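Local coordinates for D-methionine transport system permease protein MetI (Escherichia coli, PDB 3TUI) that forms the transmembrane permease subunit of the D-methionine ABC transporter and probably carries the substrate across the inner membrane, at residues 7-12 / 170-175; 19-24 / 152-157; 30-35 / 106-111; 37-42 / 110-115. All blocks are in the same frame, centred on the assembly; numbering follows the deposited sequence.

Contact 1: 7-12 / 170-175; sequences WLLVRG and GGLGQI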
loop_
_atom_site.group_PDB
_atom_site.type_symbol
_atom_site.label_atom_id
_atom_site.label_comp_id
_atom_site.label_asym_id
_atom_site.label_seq_id
_atom_site.Cartn_x
_atom_site.Cartn_y
_atom_site.Cartn_z
ATOM N N TRP A 7 33.647 46.042 0.905
ATOM C CA TRP A 7 33.479 45.981 2.345
ATOM C C TRP A 7 31.994 46.101 2.738
ATOM O O TRP A 7 31.588 45.689 3.828
ATOM C CB TRP A 7 34.313 47.089 3.000
ATOM C CG TRP A 7 34.828 46.747 4.367
ATOM C CD1 TRP A 7 34.533 47.374 5.548
ATOM C CD2 TRP A 7 35.739 45.690 4.690
ATOM N NE1 TRP A 7 35.211 46.773 6.587
ATOM C CE2 TRP A 7 35.954 45.732 6.087
ATOM C CE3 TRP A 7 36.394 44.709 3.936
ATOM C CZ2 TRP A 7 36.793 44.829 6.740
ATOM C CZ3 TRP A 7 37.219 43.820 4.579
ATOM C CH2 TRP A 7 37.414 43.883 5.969
ATOM N N LEU A 8 31.191 46.688 1.855
ATOM C CA LEU A 8 29.775 46.950 2.138
ATOM C C LEU A 8 28.913 45.718 1.891
ATOM O O LEU A 8 28.004 45.391 2.668
ATOM C CB LEU A 8 29.286 48.131 1.295
ATOM C CG LEU A 8 27.798 48.490 1.436
ATOM C CD1 LEU A 8 27.536 49.545 2.538
ATOM C CD2 LEU A 8 27.161 48.888 0.083
ATOM N N LEU A 9 29.214 45.059 0.781
ATOM C CA LEU A 9 28.720 43.728 0.473
ATOM C C LEU A 9 28.850 42.750 1.636
ATOM O O LEU A 9 27.917 42.017 1.992
ATOM C CB LEU A 9 29.510 43.198 -0.720
ATOM C CG LEU A 9 29.107 43.973 -1.959
ATOM C CD1 LEU A 9 29.894 43.520 -3.167
ATOM C CD2 LEU A 9 27.607 43.780 -2.146
ATOM N N VAL A 10 30.047 42.734 2.199
ATOM C CA VAL A 10 30.365 41.863 3.311
ATOM C C VAL A 10 29.542 42.192 4.562
ATOM O O VAL A 10 29.243 41.308 5.360
ATOM C CB VAL A 10 31.885 41.844 3.552
ATOM C CG1 VAL A 10 32.239 40.965 4.740
ATOM C CG2 VAL A 10 32.594 41.309 2.259
ATOM N N ARG A 11 29.109 43.431 4.722
ATOM C CA ARG A 11 28.083 43.641 5.730
ATOM C C ARG A 11 26.812 42.901 5.312
ATOM O O ARG A 11 26.292 42.085 6.071
ATOM C CB ARG A 11 27.808 45.130 5.994
ATOM C CG ARG A 11 28.777 45.737 6.999
ATOM C CD ARG A 11 28.442 45.340 8.443
ATOM N NE ARG A 11 29.396 45.924 9.383
ATOM C CZ ARG A 11 30.519 45.327 9.783
ATOM N NH1 ARG A 11 30.813 44.099 9.363
ATOM N NH2 ARG A 11 31.333 45.944 10.633
ATOM N N GLY A 12 26.342 43.156 4.093
ATOM C CA GLY A 12 25.078 42.600 3.627
ATOM C C GLY A 12 25.002 41.080 3.641
ATOM O O GLY A 12 24.037 40.479 4.128
ATOM N N GLY A 170 18.145 46.599 5.444
ATOM C CA GLY A 170 19.548 46.480 5.131
ATOM C C GLY A 170 19.759 45.128 4.509
ATOM O O GLY A 170 18.832 44.550 3.945
ATOM N N GLY A 171 20.973 44.606 4.613
ATOM C CA GLY A 171 21.308 43.353 3.962
ATOM C C GLY A 171 21.481 43.474 2.454
ATOM O O GLY A 171 21.282 44.530 1.835
ATOM N N LEU A 172 21.842 42.355 1.856
ATOM C CA LEU A 172 22.175 42.321 0.456
ATOM C C LEU A 172 20.986 42.811 -0.369
ATOM O O LEU A 172 21.130 43.160 -1.561
ATOM C CB LEU A 172 22.587 40.904 0.063
ATOM C CG LEU A 172 23.938 40.446 0.630
ATOM C CD1 LEU A 172 24.145 38.953 0.424
ATOM C CD2 LEU A 172 25.103 41.262 0.077
ATOM N N GLY A 173 19.813 42.834 0.270
ATOM C CA GLY A 173 18.594 43.237 -0.402
ATOM C C GLY A 173 18.575 44.739 -0.578
ATOM O O GLY A 173 18.141 45.276 -1.605
ATOM N N GLN A 174 19.049 45.424 0.454
ATOM C CA GLN A 174 19.153 46.867 0.418
ATOM C C GLN A 174 20.145 47.205 -0.700
ATOM O O GLN A 174 19.830 47.956 -1.631
ATOM C CB GLN A 174 19.594 47.398 1.795
ATOM C CG GLN A 174 19.190 48.849 2.082
ATOM C CD GLN A 174 19.920 49.474 3.271
ATOM O OE1 GLN A 174 20.888 48.918 3.800
ATOM N NE2 GLN A 174 19.434 50.628 3.707
ATOM N N ILE A 175 21.325 46.603 -0.634
ATOM C CA ILE A 175 22.319 46.857 -1.649
ATOM C C ILE A 175 21.855 46.659 -3.071
ATOM O O ILE A 175 22.382 47.284 -3.985
ATOM C CB ILE A 175 23.576 46.028 -1.436
ATOM C CG1 ILE A 175 24.257 46.452 -0.135
ATOM C CG2 ILE A 175 24.532 46.176 -2.616
ATOM C CD1 ILE A 175 25.262 45.411 0.387
#
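Ile-175 sets its CG1 anti to its own carbonyl carbon (chi1 -65°), which sends CD1 between Leu-8 and Leu-9, whereas Leu-8 holds CG anti to its backbone N (chi1 177°) and so reaches the same isoleucine from the other helix. Leu-8 and Ile-175 lie alongside with their tips aimed opposite ways, Leu-8 CD2 3.8 Å from Ile-175 CG1; the Ile-175 CD1 methyl also rests on the Leu-8 carbonyl, 3.6 Å from its O. Leu-9 stands nearly perpendicular to Ile-175, and its CD2 branch lies 3.8 Å from Ile-175 CD1. Leu-172, one turn before Ile-175, meets the later turn of 7-12: its CG sits against the carbonyl group of Gly-12, 3.3 Å from the C atom, and its CD2 touches the Leu-9 O at 3.5 Å. Gly-12 faces the partner with no side chain, and its CA comes to 3.9 Å from Gly-171 CA. No hydrogen bond joins the segments directly; instead Thr-16 OG1 bonds both Gly-12 O and Leu-172 N and so bridges them. Val-188 and Val-192 of helix 186-211 pack on Ile-175 as well. The two helical segments run in roughly opposed directions, at 137°, giving glycine-mediated close helix packing at the predicted periplasmic end of a type-1 ABC permease fold.

Contact 2: 19-24 / 152-157; sequences MTFVSG and ITLITL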
loop_
_atom_site.group_PDB
_atom_site.type_symbol
_atom_site.label_atom_id
_atom_site.label_comp_id
_atom_site.label_asym_id
_atom_site.label_seq_id
_atom_site.Cartn_x
_atom_site.Cartn_y
_atom_site.Cartn_z
ATOM N N MET A 19 19.661 38.123 9.449
ATOM C CA MET A 19 18.213 38.198 9.356
ATOM C C MET A 19 17.618 36.810 9.129
ATOM O O MET A 19 16.788 36.326 9.913
ATOM C CB MET A 19 17.848 39.134 8.197
ATOM C CG MET A 19 17.921 40.623 8.528
ATOM S SD MET A 19 17.359 41.703 7.189
ATOM C CE MET A 19 18.721 41.520 6.025
ATOM N N THR A 20 18.088 36.171 8.054
ATOM C CA THR A 20 17.541 34.909 7.561
ATOM C C THR A 20 17.592 33.843 8.648
ATOM O O THR A 20 16.553 33.285 9.005
ATOM C CB THR A 20 18.288 34.443 6.270
ATOM O OG1 THR A 20 18.127 35.428 5.240
ATOM C CG2 THR A 20 17.748 33.117 5.749
ATOM N N PHE A 21 18.784 33.584 9.191
ATOM C CA PHE A 21 18.957 32.557 10.232
ATOM C C PHE A 21 18.275 32.866 11.557
ATOM O O PHE A 21 17.660 31.992 12.141
ATOM C CB PHE A 21 20.428 32.250 10.453
ATOM C CG PHE A 21 20.959 31.245 9.489
ATOM C CD1 PHE A 21 20.796 29.873 9.733
ATOM C CD2 PHE A 21 21.563 31.651 8.300
ATOM C CE1 PHE A 21 21.267 28.902 8.816
ATOM C CE2 PHE A 21 22.044 30.694 7.380
ATOM C CZ PHE A 21 21.894 29.308 7.648
ATOM N N VAL A 22 18.385 34.102 12.025
ATOM C CA VAL A 22 17.673 34.532 13.226
ATOM C C VAL A 22 16.135 34.464 13.087
ATOM O O VAL A 22 15.452 33.879 13.932
ATOM C CB VAL A 22 18.099 35.965 13.629
ATOM C CG1 VAL A 22 17.334 36.441 14.870
ATOM C CG2 VAL A 22 19.602 36.021 13.853
ATOM N N SER A 23 15.595 35.075 12.036
ATOM C CA SER A 23 14.171 34.969 11.772
ATOM C C SER A 23 13.767 33.510 11.767
ATOM O O SER A 23 12.722 33.145 12.313
ATOM C CB SER A 23 13.781 35.622 10.444
ATOM O OG SER A 23 13.409 36.979 10.593
ATOM N N GLY A 24 14.596 32.671 11.150
ATOM C CA GLY A 24 14.274 31.262 11.039
ATOM C C GLY A 24 14.042 30.700 12.424
ATOM O O GLY A 24 12.964 30.190 12.745
ATOM N N ILE A 152 13.792 24.451 3.592
ATOM C CA ILE A 152 12.860 25.234 2.811
ATOM C C ILE A 152 12.447 26.575 3.475
ATOM O O ILE A 152 12.156 27.544 2.760
ATOM C CB ILE A 152 11.636 24.406 2.350
ATOM C CG1 ILE A 152 10.931 25.119 1.201
ATOM C CG2 ILE A 152 10.730 24.070 3.504
ATOM C CD1 ILE A 152 11.665 24.911 -0.129
ATOM N N THR A 153 12.473 26.668 4.810
ATOM C CA THR A 153 12.135 27.929 5.497
ATOM C C THR A 153 13.210 29.036 5.369
ATOM O O THR A 153 12.924 30.191 4.982
ATOM C CB THR A 153 11.858 27.638 7.019
ATOM O OG1 THR A 153 10.603 26.958 7.147
ATOM C CG2 THR A 153 11.805 28.925 7.875
ATOM N N LEU A 154 14.447 28.670 5.719
ATOM C CA LEU A 154 15.605 29.551 5.576
ATOM C C LEU A 154 15.751 30.110 4.166
ATOM O O LEU A 154 15.982 31.320 3.992
ATOM C CB LEU A 154 16.867 28.797 5.960
ATOM C CG LEU A 154 17.082 28.599 7.458
ATOM C CD1 LEU A 154 17.989 27.439 7.690
ATOM C CD2 LEU A 154 17.647 29.877 8.078
ATOM N N ILE A 155 15.619 29.244 3.157
ATOM C CA ILE A 155 15.583 29.760 1.799
ATOM C C ILE A 155 14.448 30.752 1.664
ATOM O O ILE A 155 14.673 31.872 1.203
ATOM C CB ILE A 155 15.484 28.671 0.697
ATOM C CG1 ILE A 155 16.828 27.942 0.571
ATOM C CG2 ILE A 155 15.182 29.319 -0.673
ATOM C CD1 ILE A 155 16.733 26.529 -0.040
ATOM N N THR A 156 13.234 30.380 2.059
ATOM C CA THR A 156 12.153 31.352 1.927
ATOM C C THR A 156 12.596 32.661 2.603
ATOM O O THR A 156 12.475 33.751 2.009
ATOM C CB THR A 156 10.804 30.856 2.505
ATOM O OG1 THR A 156 10.165 29.962 1.589
ATOM C CG2 THR A 156 9.870 32.019 2.775
ATOM N N LEU A 157 13.126 32.567 3.828
ATOM C CA LEU A 157 13.543 33.794 4.505
ATOM C C LEU A 157 14.563 34.677 3.771
ATOM O O LEU A 157 14.519 35.902 3.940
ATOM C CB LEU A 157 13.998 33.552 5.944
ATOM C CG LEU A 157 12.724 33.430 6.764
ATOM C CD1 LEU A 157 13.088 33.312 8.211
ATOM C CD2 LEU A 157 11.941 34.708 6.557
#
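The axes of helix 19-24 and helix 152-157 pass 8.7 Å apart and run in roughly opposed directions, crossing at 131°, with the CA atoms of Thr-20 and Leu-157 facing each other. Thr-20 points its two branches to different tasks. CG2, anti to the backbone N, lies along the partner helix, 3.1 Å from Leu-154 O and 3.8 Å from Leu-157 CB, so the methyl meets a carbonyl oxygen and a leucine flank. OG1 sits beside the backbone N and hydrogen-bonds to Thr-16 O on its own helix and to Ser-161 OG on helix 130-163. Leu-157 lies alongside Thr-20, aimed the other way, and reaches the next turn, where CD1 is 3.3 Å from Ser-23 CB and 3.4 Å from Gly-24 N. The missing side chain of Gly-24 matters on the Leu-154 side, where a CB would press tightly on CD2. On the flank, Leu-154 lies nearly perpendicular to the Phe-21 side chain. Leu-154 CD2 stands over one face of the ring, offset toward its rim, 3.8 Å from the ring centroid and 21° off the normal, a CH-pi contact, while CD1 touches Phe-21 CE1. Leu-154 also meets Ile-203 of helix 186-211, and Ser-23 meets Leu-96 of helix 89-112. The direct contact between the segments is van der Waals and CH-pi packing, while the buried Thr-20 hydroxyl is satisfied through Thr-16 and Ser-161, which also bonds Leu-157 O and so ties polar groups of both helices together.

Contact 3: 30-35 / 106-111; sequences IGLPVG and RMVENA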
loop_
_atom_site.group_PDB
_atom_site.type_symbol
_atom_site.label_atom_id
_atom_site.label_comp_id
_atom_site.label_asym_id
_atom_site.label_seq_id
_atom_site.Cartn_x
_atom_site.Cartn_y
_atom_site.Cartn_z
ATOM N N ILE A 30 8.273 29.357 17.495
ATOM C CA ILE A 30 6.821 29.523 17.434
ATOM C C ILE A 30 6.118 28.462 16.562
ATOM O O ILE A 30 5.402 27.608 17.101
ATOM C CB ILE A 30 6.418 30.995 17.063
ATOM C CG1 ILE A 30 4.922 31.116 16.778
ATOM C CG2 ILE A 30 7.195 31.497 15.864
ATOM C CD1 ILE A 30 4.411 32.550 16.853
ATOM N N GLY A 31 6.324 28.480 15.245
ATOM C CA GLY A 31 5.613 27.555 14.365
ATOM C C GLY A 31 5.650 26.084 14.775
ATOM O O GLY A 31 4.695 25.330 14.537
ATOM N N LEU A 32 6.759 25.681 15.401
ATOM C CA LEU A 32 6.981 24.293 15.808
ATOM C C LEU A 32 5.949 23.786 16.817
ATOM O O LEU A 32 5.285 22.776 16.570
ATOM C CB LEU A 32 8.408 24.085 16.328
ATOM C CG LEU A 32 8.648 22.624 16.713
ATOM C CD1 LEU A 32 8.625 21.738 15.470
ATOM C CD2 LEU A 32 9.915 22.418 17.538
ATOM N N PRO A 33 5.822 24.471 17.961
ATOM C CA PRO A 33 4.728 24.214 18.899
ATOM C C PRO A 33 3.371 24.477 18.276
ATOM O O PRO A 33 2.398 23.807 18.621
ATOM C CB PRO A 33 4.985 25.221 20.019
ATOM C CG PRO A 33 6.430 25.465 19.956
ATOM C CD PRO A 33 6.777 25.443 18.508
ATOM N N VAL A 34 3.290 25.451 17.380
ATOM C CA VAL A 34 2.012 25.702 16.735
ATOM C C VAL A 34 1.651 24.487 15.885
ATOM O O VAL A 34 0.527 23.966 15.953
ATOM C CB VAL A 34 2.008 26.994 15.889
ATOM C CG1 VAL A 34 0.698 27.117 15.128
ATOM C CG2 VAL A 34 2.219 28.194 16.762
ATOM N N GLY A 35 2.627 24.032 15.097
ATOM C CA GLY A 35 2.449 22.881 14.224
ATOM C C GLY A 35 2.017 21.654 14.994
ATOM O O GLY A 35 0.984 21.063 14.700
ATOM N N ARG A 106 2.412 25.079 9.462
ATOM C CA ARG A 106 1.790 24.235 8.460
ATOM C C ARG A 106 2.692 23.085 8.037
ATOM O O ARG A 106 2.234 21.938 7.937
ATOM C CB ARG A 106 1.372 25.037 7.234
ATOM C CG ARG A 106 0.485 24.242 6.312
ATOM C CD ARG A 106 -0.591 23.469 7.098
ATOM N NE ARG A 106 -1.468 24.330 7.899
ATOM C CZ ARG A 106 -2.705 24.662 7.539
ATOM N NH1 ARG A 106 -3.199 24.199 6.400
ATOM N NH2 ARG A 106 -3.447 25.443 8.311
ATOM N N MET A 107 3.971 23.377 7.786
ATOM C CA MET A 107 4.904 22.316 7.408
ATOM C C MET A 107 5.093 21.283 8.476
ATOM O O MET A 107 5.039 20.083 8.198
ATOM C CB MET A 107 6.257 22.849 6.981
ATOM C CG MET A 107 6.238 23.475 5.624
ATOM S SD MET A 107 7.874 24.123 5.322
ATOM C CE MET A 107 7.602 24.838 3.692
ATOM N N VAL A 108 5.296 21.749 9.699
ATOM C CA VAL A 108 5.515 20.834 10.815
ATOM C C VAL A 108 4.385 19.798 10.948
ATOM O O VAL A 108 4.640 18.598 11.038
ATOM C CB VAL A 108 5.697 21.604 12.124
ATOM C CG1 VAL A 108 5.850 20.615 13.271
ATOM C CG2 VAL A 108 6.932 22.523 12.034
ATOM N N GLU A 109 3.143 20.273 10.924
ATOM C CA GLU A 109 1.983 19.384 10.968
ATOM C C GLU A 109 1.929 18.456 9.757
ATOM O O GLU A 109 1.620 17.273 9.874
ATOM C CB GLU A 109 0.687 20.188 11.055
ATOM C CG GLU A 109 -0.581 19.358 11.256
ATOM C CD GLU A 109 -1.765 19.923 10.501
ATOM O OE1 GLU A 109 -1.555 20.411 9.371
ATOM O OE2 GLU A 109 -2.891 19.926 11.055
ATOM N N ASN A 110 2.208 18.989 8.584
ATOM C CA ASN A 110 2.253 18.127 7.435
ATOM C C ASN A 110 3.357 17.081 7.589
ATOM O O ASN A 110 3.201 15.939 7.167
ATOM C CB ASN A 110 2.445 18.946 6.157
ATOM C CG ASN A 110 1.158 19.626 5.696
ATOM O OD1 ASN A 110 0.054 19.232 6.109
ATOM N ND2 ASN A 110 1.295 20.654 4.840
ATOM N N ALA A 111 4.479 17.463 8.188
ATOM C CA ALA A 111 5.522 16.480 8.459
ATOM C C ALA A 111 5.026 15.459 9.489
ATOM O O ALA A 111 5.149 14.239 9.271
ATOM C CB ALA A 111 6.829 17.152 8.925
#
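Gly-31 opens the contact modestly, its carbonyl O lying 4.4 Å from Val-108 CG2. At Leu-32 the CB bond leaves the partner helix, but CG is anti to the backbone N (chi1 -178°) and the chain then folds back (chi2 67°), so CD1 arrives between the two methyls of Val-108. It is 3.7 Å from Val-108 CG1 and 3.9 Å from Val-108 CG2, and the two side chains lie nearly perpendicular. Val-108, whose CG1 is anti to its own backbone N, thereby presents both branches to one methyl of Leu-32. At Pro-33 the ring nitrogen makes no bond to the turn before, and the helix kinks. By the predicted topology this is the cytoplasmic half of helix 3-40, meeting the end of helix 89-112 that is predicted to lie on the cytoplasmic side, within the type-1 ABC permease fold; the segments cross at -43° with their axes 7.7 Å apart. Leu-146 of helix 130-163 packs on Val-108 as well. Past Val-34, which packs on Ala-105, comes Gly-35. Its lack of a side chain lets Val-108 sit against the backbone, with Gly-35 CA 4.1 Å from Val-108 CB, and brings the CA atoms of Gly-35 and Glu-109 to 4.8 Å. Gly-35 O lies by the aliphatic stem of Glu-109, 3.8 Å from Glu-109 CB. The glutamate, bent at chi2, carries its carboxylate away to Tyr-53, whose OH hydrogen-bonds OE2; a long, weak ion pair to Arg-42 would add to the stabilisation of the buried negative charge.

Contact 4: 37-42 / 110-115; sequences LLYVTR and NALLEI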
loop_
_atom_site.group_PDB
_atom_site.type_symbol
_atom_site.label_atom_id
_atom_site.label_comp_id
_atom_site.label_asym_id
_atom_site.label_seq_id
_atom_site.Cartn_x
_atom_site.Cartn_y
_atom_site.Cartn_z
ATOM N N LEU A 37 0.672 21.429 17.835
ATOM C CA LEU A 37 -0.616 21.549 18.483
ATOM C C LEU A 37 -1.723 21.688 17.427
ATOM O O LEU A 37 -2.905 21.635 17.759
ATOM C CB LEU A 37 -0.611 22.690 19.519
ATOM C CG LEU A 37 0.388 22.551 20.698
ATOM C CD1 LEU A 37 0.524 23.860 21.490
ATOM C CD2 LEU A 37 0.056 21.419 21.672
ATOM N N LEU A 38 -1.324 21.857 16.162
ATOM C CA LEU A 38 -2.225 21.713 15.006
ATOM C C LEU A 38 -2.452 20.259 14.586
ATOM O O LEU A 38 -3.482 19.933 13.997
ATOM C CB LEU A 38 -1.702 22.489 13.793
ATOM C CG LEU A 38 -2.133 23.908 13.409
ATOM C CD1 LEU A 38 -1.227 24.414 12.285
ATOM C CD2 LEU A 38 -3.587 23.926 12.962
ATOM N N TYR A 39 -1.454 19.411 14.845
ATOM C CA TYR A 39 -1.497 17.993 14.492
ATOM C C TYR A 39 -2.418 17.279 15.449
ATOM O O TYR A 39 -3.366 16.617 15.026
ATOM C CB TYR A 39 -0.085 17.377 14.527
ATOM C CG TYR A 39 -0.013 15.891 14.174
ATOM C CD1 TYR A 39 -0.261 15.462 12.873
ATOM C CD2 TYR A 39 0.383 14.929 15.115
ATOM C CE1 TYR A 39 -0.180 14.120 12.520
ATOM C CE2 TYR A 39 0.474 13.564 14.771
ATOM C CZ TYR A 39 0.187 13.172 13.464
ATOM O OH TYR A 39 0.261 11.842 13.074
ATOM N N VAL A 40 -2.162 17.465 16.743
ATOM C CA VAL A 40 -2.942 16.792 17.784
ATOM C C VAL A 40 -4.442 17.072 17.666
ATOM O O VAL A 40 -5.249 16.155 17.769
ATOM C CB VAL A 40 -2.463 17.113 19.233
ATOM C CG1 VAL A 40 -0.955 16.970 19.350
ATOM C CG2 VAL A 40 -2.909 18.499 19.668
ATOM N N THR A 41 -4.817 18.326 17.437
ATOM C CA THR A 41 -6.217 18.726 17.569
ATOM C C THR A 41 -7.152 18.177 16.494
ATOM O O THR A 41 -8.378 18.251 16.639
ATOM C CB THR A 41 -6.367 20.243 17.650
ATOM O OG1 THR A 41 -5.713 20.843 16.527
ATOM C CG2 THR A 41 -5.768 20.764 18.950
ATOM N N ARG A 42 -6.581 17.642 15.416
ATOM C CA ARG A 42 -7.379 17.048 14.342
ATOM C C ARG A 42 -8.223 15.866 14.831
ATOM O O ARG A 42 -7.890 15.230 15.835
ATOM C CB ARG A 42 -6.476 16.620 13.181
ATOM C CG ARG A 42 -6.254 17.714 12.156
ATOM C CD ARG A 42 -4.961 17.537 11.374
ATOM N NE ARG A 42 -5.010 16.412 10.451
ATOM C CZ ARG A 42 -4.997 16.535 9.129
ATOM N NH1 ARG A 42 -4.979 17.740 8.581
ATOM N NH2 ARG A 42 -5.036 15.457 8.355
ATOM N N ASN A 110 2.208 18.989 8.584
ATOM C CA ASN A 110 2.253 18.127 7.435
ATOM C C ASN A 110 3.357 17.081 7.589
ATOM O O ASN A 110 3.201 15.939 7.167
ATOM C CB ASN A 110 2.445 18.946 6.157
ATOM C CG ASN A 110 1.158 19.626 5.696
ATOM O OD1 ASN A 110 0.054 19.232 6.109
ATOM N ND2 ASN A 110 1.295 20.654 4.840
ATOM N N ALA A 111 4.479 17.463 8.188
ATOM C CA ALA A 111 5.522 16.480 8.459
ATOM C C ALA A 111 5.026 15.459 9.489
ATOM O O ALA A 111 5.149 14.239 9.271
ATOM C CB ALA A 111 6.829 17.152 8.925
ATOM N N LEU A 112 4.453 15.936 10.595
ATOM C CA LEU A 112 3.941 14.992 11.564
ATOM C C LEU A 112 2.953 14.035 10.878
ATOM O O LEU A 112 2.981 12.833 11.156
ATOM C CB LEU A 112 3.299 15.676 12.775
ATOM C CG LEU A 112 4.291 16.304 13.766
ATOM C CD1 LEU A 112 3.571 17.140 14.836
ATOM C CD2 LEU A 112 5.162 15.240 14.402
ATOM N N LEU A 113 2.122 14.525 9.955
ATOM C CA LEU A 113 1.080 13.669 9.348
ATOM C C LEU A 113 1.634 12.476 8.512
ATOM O O LEU A 113 0.884 11.539 8.171
ATOM C CB LEU A 113 0.115 14.500 8.497
ATOM C CG LEU A 113 -0.882 15.431 9.202
ATOM C CD1 LEU A 113 -1.440 16.391 8.167
ATOM C CD2 LEU A 113 -2.015 14.708 9.863
ATOM N N GLU A 114 2.933 12.546 8.176
ATOM C CA GLU A 114 3.703 11.472 7.525
ATOM C C GLU A 114 3.944 10.260 8.403
ATOM O O GLU A 114 4.243 9.187 7.901
ATOM C CB GLU A 114 5.075 11.983 7.117
ATOM C CG GLU A 114 5.108 13.150 6.166
ATOM C CD GLU A 114 4.869 12.733 4.733
ATOM O OE1 GLU A 114 5.840 12.787 3.933
ATOM O OE2 GLU A 114 3.716 12.352 4.416
ATOM N N ILE A 115 3.880 10.463 9.718
ATOM C CA ILE A 115 4.086 9.411 10.711
ATOM C C ILE A 115 2.852 8.555 10.908
ATOM O O ILE A 115 1.791 9.070 11.281
ATOM C CB ILE A 115 4.463 9.984 12.080
ATOM C CG1 ILE A 115 5.674 10.903 11.961
ATOM C CG2 ILE A 115 4.737 8.856 13.057
ATOM C CD1 ILE A 115 6.121 11.454 13.281
#
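Tyr-39 holds CG anti to its backbone N (chi1 180°) and turns its ring (chi2 69°) so that one face is laid against Leu-112 while an edge meets Leu-113. Leu-112 CB stands over the ring centre, 3.6 Å from the centroid and 12° off the normal, a CH-pi contact; the same residue, CG anti to its carbonyl carbon, adds CD1 at 3.7 Å from Tyr-39 CB. Leu-113 has the same chi1 setting but lies alongside the tyrosine aimed the other way, its CG near the ring plane and CD2 3.3 Å from Tyr-39 CE1. Beyond that edge comes Arg-42, bent at chi3 and meeting Leu-113 tip to tip, with a guanidinium face on the leucine methyls and Arg-42 NH2 3.5 Å from Leu-113 CD2. Leu-113 is thus held between an aromatic edge and a cationic plane. Leu-138 of helix 130-163 touches both Tyr-39 and Leu-112. The contact joins the last turns of the first transmembrane helix to the type I turn of Leu-112 to Ile-115, at the predicted cytoplasmic side, just ahead of helix 118-125, which probably belongs to the EAA loop and coupling helix of this permease family.

All four contacts lie on helix 3-40 and follow it in order from contact 1 to contact 4. The partner moves back along the chain from helix 171-182 for contact 1 to 130-163 for contact 2 and 89-112 for contacts 3 and 4, and within 89-112 contact 4 lies after contact 3. The centres of contacts 1 and 4 are about 39 Å apart, so the helix has partners from its predicted periplasmic end to its predicted cytoplasmic end. Neighbours are linked: Met-19 packs on Gly-170 and Gly-171, Ile-152 meets Met-107, and contacts 3 and 4, with centres about 8 Å apart, share Asn-110 and Ala-111. The first transmembrane helix thus gathers distant parts of one permease bundle.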